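Botulinum neurotoxin type C1 (Clostridium botulinum, PDB 3R4S) binds gangliosides through its heavy chain to enter nerve cells, where its zinc-protease light chain probably cleaves proteins needed for neurotransmitter release. Local coordinates at residues A[259-273]-A[392-406]. Sequence-based numbering, arbitrary orientation.
Sequences YLNRYMYANSRQIVF and FRLGGDWYRHNYLVP. With SLB (N-acetyl-beta-neuraminic acid), chain C.
Leu404 lays CD2 over one face of the Tyr259 ring, a CH-pi contact 3.8 Å from the ring centroid, while the same methyl sits over a face of the Arg262 guanidinium. With CG anti to the backbone N (chi1 -175°), the side chain reaches toward both. Next to it the strands 270-273 and 401-406 cross at 105°, joined by a hydrogen bond from Phe273 N to Leu404 O, 2.8 Å; a water accepts from Leu404 N and donates to Phe273 O, bridging the two backbones. The Phe273 ring turns its edge to the chain, CE2 lying 3.5 Å from Pro406 CD. This is the beta-trefoil half of the receptor-binding region, where the hairpin of strands 262-267 and 270-275 packs against the strand pair 381-392 and 401-409. Leu394 pushes CD1 over the centre of the Tyr403 ring and meets Val272 CG1 at 3.9 Å; its CD2 touches Gln270 CB. At the type I' turn Asn267-Gln270, Ser268 OG accepts Gly395 N at 2.8 Å and 160°; Ser268 N and Arg269 N donate to O7 and O10 of N-acetyl-beta-neuraminic acid, whose O4 donates to Ala266 O. In the type I' turn Leu394-Asp397, Asp397 OD1 takes Leu394 N and, on its syn lone pair, Tyr403 OH at 2.7 Å.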
loop_
_atom_site.group_PDB
_atom_site.type_symbol
_atom_site.label_atom_id
_atom_site.label_comp_id
_atom_site.label_asym_id
_atom_site.label_seq_id
_atom_site.Cartn_x
_atom_site.Cartn_y
_atom_site.Cartn_z
ATOM N N TYR A 259 4.948 -8.446 -13.830
ATOM C CA TYR A 259 5.858 -9.570 -13.625
ATOM C C TYR A 259 6.354 -9.661 -12.191
ATOM O O TYR A 259 7.564 -9.651 -11.945
ATOM C CB TYR A 259 7.058 -9.452 -14.567
ATOM C CG TYR A 259 6.697 -9.707 -16.012
ATOM C CD1 TYR A 259 6.675 -11.002 -16.523
ATOM C CD2 TYR A 259 6.371 -8.661 -16.862
ATOM C CE1 TYR A 259 6.343 -11.252 -17.851
ATOM C CE2 TYR A 259 6.037 -8.896 -18.196
ATOM C CZ TYR A 259 6.031 -10.195 -18.682
ATOM O OH TYR A 259 5.695 -10.448 -19.999
ATOM N N LEU A 260 5.420 -9.766 -11.251
ATOM C CA LEU A 260 5.758 -9.752 -9.834
ATOM C C LEU A 260 6.527 -11.002 -9.447
ATOM O O LEU A 260 7.266 -10.994 -8.468
ATOM C CB LEU A 260 4.489 -9.624 -8.975
ATOM C CG LEU A 260 3.760 -8.281 -9.141
ATOM C CD1 LEU A 260 2.491 -8.239 -8.311
ATOM C CD2 LEU A 260 4.673 -7.140 -8.757
ATOM N N ASN A 261 6.354 -12.074 -10.218
ATOM C CA ASN A 261 7.074 -13.318 -9.949
ATOM C C ASN A 261 8.489 -13.331 -10.533
ATOM O O ASN A 261 9.143 -14.369 -10.552
ATOM C CB ASN A 261 6.282 -14.536 -10.438
ATOM C CG ASN A 261 6.223 -14.625 -11.956
ATOM O OD1 ASN A 261 6.513 -13.659 -12.658
ATOM N ND2 ASN A 261 5.829 -15.791 -12.469
ATOM N N ARG A 262 8.959 -12.173 -10.998
ATOM C CA ARG A 262 10.314 -12.054 -11.543
ATOM C C ARG A 262 11.176 -11.136 -10.688
ATOM O O ARG A 262 10.734 -10.063 -10.263
ATOM C CB ARG A 262 10.294 -11.495 -12.962
ATOM C CG ARG A 262 9.408 -12.235 -13.946
ATOM C CD ARG A 262 9.878 -13.645 -14.175
ATOM N NE ARG A 262 9.770 -14.014 -15.581
ATOM C CZ ARG A 262 8.646 -14.412 -16.167
ATOM N NH1 ARG A 262 7.506 -14.491 -15.473
ATOM N NH2 ARG A 262 8.663 -14.729 -17.453
ATOM N N TYR A 263 12.417 -11.546 -10.450
ATOM C CA TYR A 263 13.374 -10.674 -9.788
ATOM C C TYR A 263 14.391 -10.145 -10.792
ATOM O O TYR A 263 14.507 -10.641 -11.919
ATOM C CB TYR A 263 14.075 -11.386 -8.630
ATOM C CG TYR A 263 15.003 -12.497 -9.064
ATOM C CD1 TYR A 263 16.303 -12.220 -9.478
ATOM C CD2 TYR A 263 14.581 -13.828 -9.058
ATOM C CE1 TYR A 263 17.160 -13.233 -9.876
ATOM C CE2 TYR A 263 15.430 -14.854 -9.451
ATOM C CZ TYR A 263 16.719 -14.550 -9.862
ATOM O OH TYR A 263 17.565 -15.567 -10.258
ATOM N N MET A 264 15.128 -9.127 -10.366
ATOM C CA MET A 264 16.045 -8.424 -11.240
ATOM C C MET A 264 17.429 -9.065 -11.183
ATOM O O MET A 264 17.985 -9.291 -10.104
ATOM C CB MET A 264 16.109 -6.951 -10.833
ATOM C CG MET A 264 16.405 -6.022 -11.963
ATOM S SD MET A 264 16.196 -4.285 -11.535
ATOM C CE MET A 264 14.632 -3.967 -12.359
ATOM N N TYR A 265 17.973 -9.374 -12.352
ATOM C CA TYR A 265 19.306 -9.945 -12.423
ATOM C C TYR A 265 20.109 -9.216 -13.496
ATOM O O TYR A 265 19.637 -8.236 -14.071
ATOM C CB TYR A 265 19.230 -11.441 -12.711
ATOM C CG TYR A 265 20.502 -12.177 -12.375
ATOM C CD1 TYR A 265 21.101 -12.028 -11.128
ATOM C CD2 TYR A 265 21.100 -13.019 -13.295
ATOM C CE1 TYR A 265 22.265 -12.696 -10.812
ATOM C CE2 TYR A 265 22.265 -13.688 -12.993
ATOM C CZ TYR A 265 22.844 -13.524 -11.746
ATOM O OH TYR A 265 24.012 -14.198 -11.435
ATOM N N ALA A 266 21.331 -9.666 -13.756
ATOM C CA ALA A 266 22.128 -9.024 -14.796
ATOM C C ALA A 266 23.102 -9.977 -15.468
ATOM O O ALA A 266 23.584 -10.938 -14.869
ATOM C CB ALA A 266 22.856 -7.792 -14.258
ATOM N N ASN A 267 23.391 -9.676 -16.724
ATOM C CA ASN A 267 24.159 -10.555 -17.567
ATOM C C ASN A 267 24.844 -9.752 -18.660
ATOM O O ASN A 267 24.191 -9.251 -19.571
ATOM C CB ASN A 267 23.218 -11.573 -18.184
ATOM C CG ASN A 267 23.879 -12.884 -18.426
ATOM O OD1 ASN A 267 24.818 -12.980 -19.222
ATOM N ND2 ASN A 267 23.405 -13.917 -17.733
ATOM N N SER A 268 26.162 -9.627 -18.555
ATOM C CA SER A 268 26.931 -8.837 -19.499
ATOM C C SER A 268 26.417 -7.422 -19.499
ATOM O O SER A 268 26.309 -6.806 -20.548
ATOM C CB SER A 268 26.851 -9.411 -20.915
ATOM O OG SER A 268 27.413 -10.708 -20.969
ATOM N N ARG A 269 26.097 -6.921 -18.310
ATOM C CA ARG A 269 25.657 -5.545 -18.134
ATOM C C ARG A 269 24.278 -5.257 -18.725
ATOM O O ARG A 269 23.852 -4.098 -18.785
ATOM C CB ARG A 269 26.685 -4.567 -18.686
ATOM C CG ARG A 269 27.958 -4.510 -17.868
ATOM C CD ARG A 269 28.927 -3.532 -18.488
ATOM N NE ARG A 269 30.138 -3.406 -17.689
ATOM C CZ ARG A 269 31.003 -2.408 -17.820
ATOM N NH1 ARG A 269 30.779 -1.450 -18.714
ATOM N NH2 ARG A 269 32.084 -2.363 -17.051
ATOM N N GLN A 270 23.593 -6.308 -19.165
ATOM C CA GLN A 270 22.194 -6.195 -19.545
ATOM C C GLN A 270 21.340 -6.707 -18.390
ATOM O O GLN A 270 21.490 -7.851 -17.959
ATOM C CB GLN A 270 21.891 -7.004 -20.801
ATOM C CG GLN A 270 20.409 -6.991 -21.193
ATOM C CD GLN A 270 19.840 -5.576 -21.239
ATOM O OE1 GLN A 270 18.857 -5.257 -20.559
ATOM N NE2 GLN A 270 20.473 -4.716 -22.019
ATOM N N ILE A 271 20.450 -5.861 -17.877
ATOM C CA ILE A 271 19.505 -6.314 -16.853
ATOM C C ILE A 271 18.523 -7.291 -17.461
ATOM O O ILE A 271 18.041 -7.089 -18.581
ATOM C CB ILE A 271 18.736 -5.150 -16.226
ATOM C CG1 ILE A 271 19.712 -4.211 -15.522
ATOM C CG2 ILE A 271 17.690 -5.679 -15.246
ATOM C CD1 ILE A 271 19.068 -2.951 -14.991
ATOM N N VAL A 272 18.252 -8.366 -16.730
ATOM C CA VAL A 272 17.296 -9.373 -17.173
ATOM C C VAL A 272 16.415 -9.777 -16.002
ATOM O O VAL A 272 16.804 -9.626 -14.846
ATOM C CB VAL A 272 18.008 -10.634 -17.727
ATOM C CG1 VAL A 272 18.945 -10.253 -18.861
ATOM C CG2 VAL A 272 18.779 -11.349 -16.615
ATOM N N PHE A 273 15.235 -10.297 -16.303
ATOM C CA PHE A 273 14.322 -10.726 -15.260
ATOM C C PHE A 273 14.244 -12.241 -15.186
ATOM O O PHE A 273 13.941 -12.907 -16.176
ATOM C CB PHE A 273 12.933 -10.117 -15.480
ATOM C CG PHE A 273 12.887 -8.627 -15.273
ATOM C CD1 PHE A 273 12.675 -8.093 -14.013
ATOM C CD2 PHE A 273 13.063 -7.764 -16.338
ATOM C CE1 PHE A 273 12.637 -6.714 -13.820
ATOM C CE2 PHE A 273 13.027 -6.382 -16.156
ATOM C CZ PHE A 273 12.815 -5.859 -14.896
ATOM N N PHE A 392 19.095 -11.327 -27.440
ATOM C CA PHE A 392 20.437 -10.841 -27.144
ATOM C C PHE A 392 21.440 -11.989 -27.206
ATOM O O PHE A 392 21.072 -13.165 -27.167
ATOM C CB PHE A 392 20.530 -10.273 -25.718
ATOM C CG PHE A 392 19.693 -9.047 -25.463
ATOM C CD1 PHE A 392 20.255 -7.776 -25.548
ATOM C CD2 PHE A 392 18.367 -9.163 -25.082
ATOM C CE1 PHE A 392 19.492 -6.643 -25.282
ATOM C CE2 PHE A 392 17.602 -8.037 -24.809
ATOM C CZ PHE A 392 18.158 -6.781 -24.910
ATOM N N ARG A 393 22.717 -11.629 -27.266
ATOM C CA ARG A 393 23.801 -12.556 -26.990
ATOM C C ARG A 393 24.457 -12.067 -25.710
ATOM O O ARG A 393 25.152 -11.055 -25.710
ATOM C CB ARG A 393 24.834 -12.557 -28.121
ATOM C CG ARG A 393 24.306 -13.046 -29.462
ATOM C CD ARG A 393 25.440 -13.141 -30.506
ATOM N NE ARG A 393 24.938 -13.690 -31.764
ATOM C CZ ARG A 393 24.487 -12.954 -32.773
ATOM N NH1 ARG A 393 24.483 -11.630 -32.687
ATOM N NH2 ARG A 393 24.043 -13.545 -33.870
ATOM N N LEU A 394 24.231 -12.781 -24.619
ATOM C CA LEU A 394 24.811 -12.405 -23.341
ATOM C C LEU A 394 25.630 -13.558 -22.776
ATOM O O LEU A 394 25.389 -14.716 -23.100
ATOM C CB LEU A 394 23.704 -12.031 -22.346
ATOM C CG LEU A 394 22.640 -11.015 -22.777
ATOM C CD1 LEU A 394 21.537 -10.911 -21.714
ATOM C CD2 LEU A 394 23.269 -9.656 -23.048
ATOM N N GLY A 395 26.597 -13.235 -21.928
ATOM C CA GLY A 395 27.336 -14.245 -21.187
ATOM C C GLY A 395 27.915 -15.399 -21.992
ATOM O O GLY A 395 27.763 -16.563 -21.621
ATOM N N GLY A 396 28.581 -15.095 -23.096
ATOM C CA GLY A 396 29.231 -16.147 -23.860
ATOM C C GLY A 396 28.387 -16.836 -24.923
ATOM O O GLY A 396 28.936 -17.552 -25.771
ATOM N N ASP A 397 27.069 -16.644 -24.872
ATOM C CA ASP A 397 26.175 -17.077 -25.946
ATOM C C ASP A 397 26.817 -16.835 -27.308
ATOM O O ASP A 397 27.281 -15.728 -27.603
ATOM C CB ASP A 397 24.881 -16.247 -25.951
ATOM C CG ASP A 397 23.919 -16.593 -24.817
ATOM O OD1 ASP A 397 23.126 -15.680 -24.461
ATOM O OD2 ASP A 397 23.930 -17.750 -24.324
ATOM N N TRP A 398 26.816 -17.853 -28.155
ATOM C CA TRP A 398 27.137 -17.646 -29.556
ATOM C C TRP A 398 25.873 -17.196 -30.294
ATOM O O TRP A 398 25.909 -16.302 -31.143
ATOM C CB TRP A 398 27.665 -18.936 -30.215
ATOM C CG TRP A 398 27.924 -18.714 -31.664
ATOM C CD1 TRP A 398 27.173 -19.147 -32.717
ATOM C CD2 TRP A 398 28.982 -17.936 -32.217
ATOM N NE1 TRP A 398 27.715 -18.701 -33.906
ATOM C CE2 TRP A 398 28.831 -17.960 -33.621
ATOM C CE3 TRP A 398 30.061 -17.239 -31.663
ATOM C CZ2 TRP A 398 29.712 -17.304 -34.472
ATOM C CZ3 TRP A 398 30.935 -16.588 -32.516
ATOM C CH2 TRP A 398 30.751 -16.620 -33.902
ATOM N N TYR A 399 24.757 -17.841 -29.973
ATOM C CA TYR A 399 23.487 -17.545 -30.628
ATOM C C TYR A 399 22.685 -16.536 -29.803
ATOM O O TYR A 399 22.905 -16.405 -28.602
ATOM C CB TYR A 399 22.670 -18.825 -30.831
ATOM C CG TYR A 399 23.346 -19.865 -31.712
ATOM C CD1 TYR A 399 23.426 -19.691 -33.094
ATOM C CD2 TYR A 399 23.889 -21.029 -31.168
ATOM C CE1 TYR A 399 24.040 -20.642 -33.910
ATOM C CE2 TYR A 399 24.503 -21.991 -31.982
ATOM C CZ TYR A 399 24.578 -21.786 -33.342
ATOM O OH TYR A 399 25.180 -22.726 -34.145
ATOM N N ARG A 400 21.771 -15.819 -30.452
ATOM C CA ARG A 400 20.862 -14.923 -29.739
ATOM C C ARG A 400 19.797 -15.723 -29.001
ATOM O O ARG A 400 19.246 -16.684 -29.535
ATOM C CB ARG A 400 20.182 -13.944 -30.703
ATOM C CG ARG A 400 21.098 -12.870 -31.259
ATOM C CD ARG A 400 20.310 -11.763 -31.953
ATOM N NE ARG A 400 21.202 -10.670 -32.335
ATOM C CZ ARG A 400 21.442 -9.589 -31.594
ATOM N NH1 ARG A 400 20.837 -9.422 -30.417
ATOM N NH2 ARG A 400 22.283 -8.661 -32.035
ATOM N N HIS A 401 19.510 -15.319 -27.770
ATOM C CA HIS A 401 18.429 -15.932 -27.010
ATOM C C HIS A 401 17.442 -14.878 -26.508
ATOM O O HIS A 401 17.777 -13.700 -26.418
ATOM C CB HIS A 401 18.984 -16.737 -25.833
ATOM C CG HIS A 401 19.872 -17.863 -26.246
ATOM N ND1 HIS A 401 19.385 -19.091 -26.647
ATOM C CD2 HIS A 401 21.224 -17.949 -26.341
ATOM C CE1 HIS A 401 20.391 -19.884 -26.959
ATOM N NE2 HIS A 401 21.520 -19.213 -26.776
ATOM N N ASN A 402 16.228 -15.317 -26.195
ATOM C CA ASN A 402 15.216 -14.448 -25.625
ATOM C C ASN A 402 15.446 -14.182 -24.136
ATOM O O ASN A 402 15.634 -15.114 -23.355
ATOM C CB ASN A 402 13.830 -15.057 -25.831
ATOM C CG ASN A 402 13.266 -14.754 -27.200
ATOM O OD1 ASN A 402 13.560 -13.712 -27.785
ATOM N ND2 ASN A 402 12.439 -15.657 -27.715
ATOM N N TYR A 403 15.446 -12.904 -23.761
ATOM C CA TYR A 403 15.483 -12.507 -22.358
ATOM C C TYR A 403 14.383 -11.491 -22.085
ATOM O O TYR A 403 14.031 -10.696 -22.956
ATOM C CB TYR A 403 16.833 -11.882 -21.991
ATOM C CG TYR A 403 18.025 -12.808 -22.143
ATOM C CD1 TYR A 403 18.460 -13.594 -21.081
ATOM C CD2 TYR A 403 18.715 -12.888 -23.345
ATOM C CE1 TYR A 403 19.552 -14.442 -21.212
ATOM C CE2 TYR A 403 19.808 -13.728 -23.489
ATOM C CZ TYR A 403 20.219 -14.504 -22.423
ATOM O OH TYR A 403 21.292 -15.350 -22.555
ATOM N N LEU A 404 13.851 -11.520 -20.866
ATOM C CA LEU A 404 12.891 -10.515 -20.420
ATOM C C LEU A 404 13.698 -9.374 -19.815
ATOM O O LEU A 404 14.401 -9.576 -18.828
ATOM C CB LEU A 404 11.934 -11.122 -19.385
ATOM C CG LEU A 404 10.771 -10.256 -18.873
ATOM C CD1 LEU A 404 9.872 -9.815 -20.019
ATOM C CD2 LEU A 404 9.972 -11.030 -17.845
ATOM N N VAL A 405 13.605 -8.184 -20.409
ATOM C CA VAL A 405 14.494 -7.078 -20.066
ATOM C C VAL A 405 13.720 -5.775 -19.881
ATOM O O VAL A 405 12.666 -5.597 -20.490
ATOM C CB VAL A 405 15.549 -6.856 -21.177
ATOM C CG1 VAL A 405 16.370 -8.124 -21.383
ATOM C CG2 VAL A 405 14.881 -6.441 -22.500
ATOM N N PRO A 406 14.239 -4.858 -19.037
ATOM C CA PRO A 406 13.595 -3.546 -18.958
ATOM C C PRO A 406 13.929 -2.741 -20.200
ATOM O O PRO A 406 15.023 -2.885 -20.770
ATOM C CB PRO A 406 14.233 -2.917 -17.712
ATOM C CG PRO A 406 15.604 -3.501 -17.665
ATOM C CD PRO A 406 15.450 -4.931 -18.194
HETATM C C1 SLB C . 27.378 -14.658 -13.488
HETATM C C2 SLB C . 27.638 -13.187 -13.305
HETATM C C3 SLB C . 26.316 -12.482 -12.979
HETATM C C4 SLB C . 26.503 -10.969 -12.914
HETATM C C5 SLB C . 27.056 -10.487 -14.236
HETATM C C6 SLB C . 28.371 -11.211 -14.539
HETATM C C7 SLB C . 28.823 -10.815 -15.937
HETATM C C8 SLB C . 30.258 -11.296 -16.209
HETATM C C9 SLB C . 30.745 -10.859 -17.587
HETATM C C10 SLB C . 27.054 -8.101 -14.815
HETATM C C11 SLB C . 27.559 -6.751 -14.410
HETATM N N5 SLB C . 27.434 -9.097 -14.014
HETATM O O1A SLB C . 26.847 -15.072 -14.546
HETATM O O1B SLB C . 27.690 -15.418 -12.545
HETATM O O2 SLB C . 28.535 -13.049 -12.199
HETATM O O4 SLB C . 25.253 -10.317 -12.671
HETATM O O6 SLB C . 28.256 -12.648 -14.484
HETATM O O7 SLB C . 27.890 -11.416 -16.855
HETATM O O8 SLB C . 31.154 -10.794 -15.206
HETATM O O9 SLB C . 30.265 -11.803 -18.552
HETATM O O10 SLB C . 26.346 -8.268 -15.803
HETATM O O HOH W 1 14.946 -13.278 -18.892
#